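Local structure of HMTCP-1 (Homo sapiens, 1A1X) at residues P10-L14 with D24-W30. The protein binds the PH domains of the kinases AKT1 and AKT2, enhances their phosphorylation and activation, and is the product of a proto-oncogene involved in T cell malignancies. Numbering follows the deposited sequence.
Sequences PPDHL and DEYQRTW
Segments 10-14 and 24-30 come nearest at L14 and D24, CA to CA 4.6 Å, just where 24-30 makes a type I turn, D24 to Q27, between strands 21-24 and 29-36 of the TCL1-family barrel. Beside this pair D24 CA sends a CA-H...O contact to H13 O, at 3.1 Å. E25 folds back over segment 10-14: its CG sits between the backbone N and the carbonyl carbon (chi1 61°) and its side chain bends at chi2, which brings the carboxylate up to the backbone of D12 and H13. D12 N gives E25 OE2 a nearly straight bond of 3.0 Å on the syn side, while H13 N reaches OE1 only weakly. The imidazole of H13 lies against E25 CB and is tied through ND1 to D12 OD2. L14 CD2 stands over one face of the W30 indole, a CH-pi contact 3.8 Å from the centroid of the five-membered ring, and P11 CD packs on W30 CZ2 at 3.9 Å. The indole is held in turn by D24, whose OD2 takes three donors: W30 NE1 in the ring plane (2.9 Å, 170°), and R28 NE and NH2 as a salt bridge. OD1 takes Y26 N, an Asx turn, and R28 N from opposite faces of the carboxylate. Replacing D24 with an alanine would probably leave R28 and W30 NE1 without their shared acceptor and the indole freer to turn against P11 and L14. One buried carboxylate thus ties the turn's backbone to the W30 indole, its negative charge probably balanced by R28.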
loop_
_atom_site.group_PDB
_atom_site.type_symbol
_atom_site.label_atom_id
_atom_site.label_comp_id
_atom_site.label_asym_id
_atom_site.label_seq_id
_atom_site.Cartn_x
_atom_site.Cartn_y
_atom_site.Cartn_z
ATOM N N PRO A 10 -7.443 6.668 11.537
ATOM C CA PRO A 10 -7.437 5.221 11.761
ATOM C C PRO A 10 -8.078 4.931 13.113
ATOM O O PRO A 10 -8.234 5.839 13.930
ATOM C CB PRO A 10 -5.940 4.887 11.762
ATOM C CG PRO A 10 -5.320 6.118 12.292
ATOM C CD PRO A 10 -6.068 7.200 11.558
ATOM N N PRO A 11 -8.509 3.680 13.345
ATOM C CA PRO A 11 -9.125 3.375 14.639
ATOM C C PRO A 11 -8.167 3.544 15.821
ATOM O O PRO A 11 -6.981 3.238 15.730
ATOM C CB PRO A 11 -9.579 1.918 14.472
ATOM C CG PRO A 11 -8.641 1.370 13.473
ATOM C CD PRO A 11 -8.530 2.496 12.468
ATOM N N ASP A 12 -8.692 4.099 16.909
ATOM C CA ASP A 12 -7.940 4.311 18.138
ATOM C C ASP A 12 -7.467 2.964 18.699
ATOM O O ASP A 12 -6.398 2.861 19.306
ATOM C CB ASP A 12 -8.826 5.043 19.144
ATOM C CG ASP A 12 -8.241 5.056 20.523
ATOM O OD1 ASP A 12 -7.162 5.665 20.712
ATOM O OD2 ASP A 12 -8.859 4.435 21.416
ATOM N N HIS A 13 -8.289 1.939 18.514
ATOM C CA HIS A 13 -7.935 0.600 18.963
ATOM C C HIS A 13 -8.683 -0.521 18.251
ATOM O O HIS A 13 -9.753 -0.315 17.652
ATOM C CB HIS A 13 -8.055 0.465 20.485
ATOM C CG HIS A 13 -9.437 0.672 21.018
ATOM N ND1 HIS A 13 -9.785 1.778 21.764
ATOM C CD2 HIS A 13 -10.538 -0.116 20.973
ATOM C CE1 HIS A 13 -11.040 1.658 22.163
ATOM N NE2 HIS A 13 -11.520 0.517 21.698
ATOM N N LEU A 14 -8.066 -1.698 18.269
ATOM C CA LEU A 14 -8.629 -2.889 17.655
ATOM C C LEU A 14 -8.480 -4.040 18.642
ATOM O O LEU A 14 -7.369 -4.361 19.071
ATOM C CB LEU A 14 -7.893 -3.203 16.356
ATOM C CG LEU A 14 -8.131 -2.176 15.244
ATOM C CD1 LEU A 14 -7.029 -2.220 14.200
ATOM C CD2 LEU A 14 -9.482 -2.436 14.628
ATOM N N ASP A 24 -13.243 -2.288 16.488
ATOM C CA ASP A 24 -12.711 -0.999 16.922
ATOM C C ASP A 24 -13.618 -0.344 17.955
ATOM O O ASP A 24 -14.578 -0.954 18.420
ATOM C CB ASP A 24 -12.454 -0.062 15.724
ATOM C CG ASP A 24 -13.711 0.241 14.910
ATOM O OD1 ASP A 24 -14.827 0.134 15.436
ATOM O OD2 ASP A 24 -13.585 0.602 13.729
ATOM N N GLU A 25 -13.317 0.897 18.304
ATOM C CA GLU A 25 -14.102 1.636 19.287
ATOM C C GLU A 25 -15.578 1.849 18.913
ATOM O O GLU A 25 -16.387 2.201 19.769
ATOM C CB GLU A 25 -13.454 2.990 19.555
ATOM C CG GLU A 25 -13.367 3.896 18.325
ATOM C CD GLU A 25 -12.028 3.817 17.617
ATOM O OE1 GLU A 25 -11.403 2.732 17.613
ATOM O OE2 GLU A 25 -11.604 4.853 17.063
ATOM N N TYR A 26 -15.917 1.654 17.638
ATOM C CA TYR A 26 -17.287 1.819 17.147
ATOM C C TYR A 26 -18.022 0.498 16.973
ATOM O O TYR A 26 -19.133 0.475 16.436
ATOM C CB TYR A 26 -17.290 2.539 15.804
ATOM C CG TYR A 26 -16.647 3.890 15.839
ATOM C CD1 TYR A 26 -16.952 4.799 16.846
ATOM C CD2 TYR A 26 -15.731 4.266 14.863
ATOM C CE1 TYR A 26 -16.360 6.053 16.883
ATOM C CE2 TYR A 26 -15.131 5.522 14.888
ATOM C CZ TYR A 26 -15.450 6.406 15.900
ATOM O OH TYR A 26 -14.858 7.644 15.943
ATOM N N GLN A 27 -17.395 -0.595 17.409
ATOM C CA GLN A 27 -17.955 -1.945 17.295
ATOM C C GLN A 27 -17.949 -2.476 15.863
ATOM O O GLN A 27 -18.584 -3.484 15.563
ATOM C CB GLN A 27 -19.375 -2.011 17.866
ATOM C CG GLN A 27 -19.462 -1.841 19.374
ATOM C CD GLN A 27 -20.900 -1.688 19.844
ATOM O OE1 GLN A 27 -21.355 -0.574 20.147
ATOM N NE2 GLN A 27 -21.637 -2.802 19.882
ATOM N N ARG A 28 -17.239 -1.788 14.977
ATOM C CA ARG A 28 -17.134 -2.219 13.594
ATOM C C ARG A 28 -16.080 -3.317 13.502
ATOM O O ARG A 28 -15.074 -3.294 14.214
ATOM C CB ARG A 28 -16.734 -1.050 12.702
ATOM C CG ARG A 28 -17.772 0.039 12.626
ATOM C CD ARG A 28 -17.297 1.140 11.735
ATOM N NE ARG A 28 -15.985 1.604 12.159
ATOM C CZ ARG A 28 -15.270 2.516 11.513
ATOM N NH1 ARG A 28 -15.742 3.068 10.400
ATOM N NH2 ARG A 28 -14.077 2.871 11.977
ATOM N N THR A 29 -16.321 -4.294 12.639
ATOM C CA THR A 29 -15.375 -5.387 12.482
ATOM C C THR A 29 -14.327 -5.125 11.399
ATOM O O THR A 29 -14.589 -4.455 10.396
ATOM C CB THR A 29 -16.090 -6.722 12.207
ATOM O OG1 THR A 29 -16.968 -6.574 11.093
ATOM C CG2 THR A 29 -16.887 -7.158 13.417
ATOM N N TRP A 30 -13.121 -5.620 11.652
ATOM C CA TRP A 30 -11.993 -5.495 10.741
ATOM C C TRP A 30 -11.428 -6.890 10.572
ATOM O O TRP A 30 -11.329 -7.632 11.546
ATOM C CB TRP A 30 -10.924 -4.607 11.353
ATOM C CG TRP A 30 -11.277 -3.170 11.403
ATOM C CD1 TRP A 30 -12.144 -2.566 12.270
ATOM C CD2 TRP A 30 -10.746 -2.130 10.574
ATOM N NE1 TRP A 30 -12.181 -1.214 12.033
ATOM C CE2 TRP A 30 -11.332 -0.918 10.997
ATOM C CE3 TRP A 30 -9.829 -2.104 9.514
ATOM C CZ2 TRP A 30 -11.029 0.312 10.401
ATOM C CZ3 TRP A 30 -9.525 -0.877 8.922
ATOM C CH2 TRP A 30 -10.125 0.311 9.369
#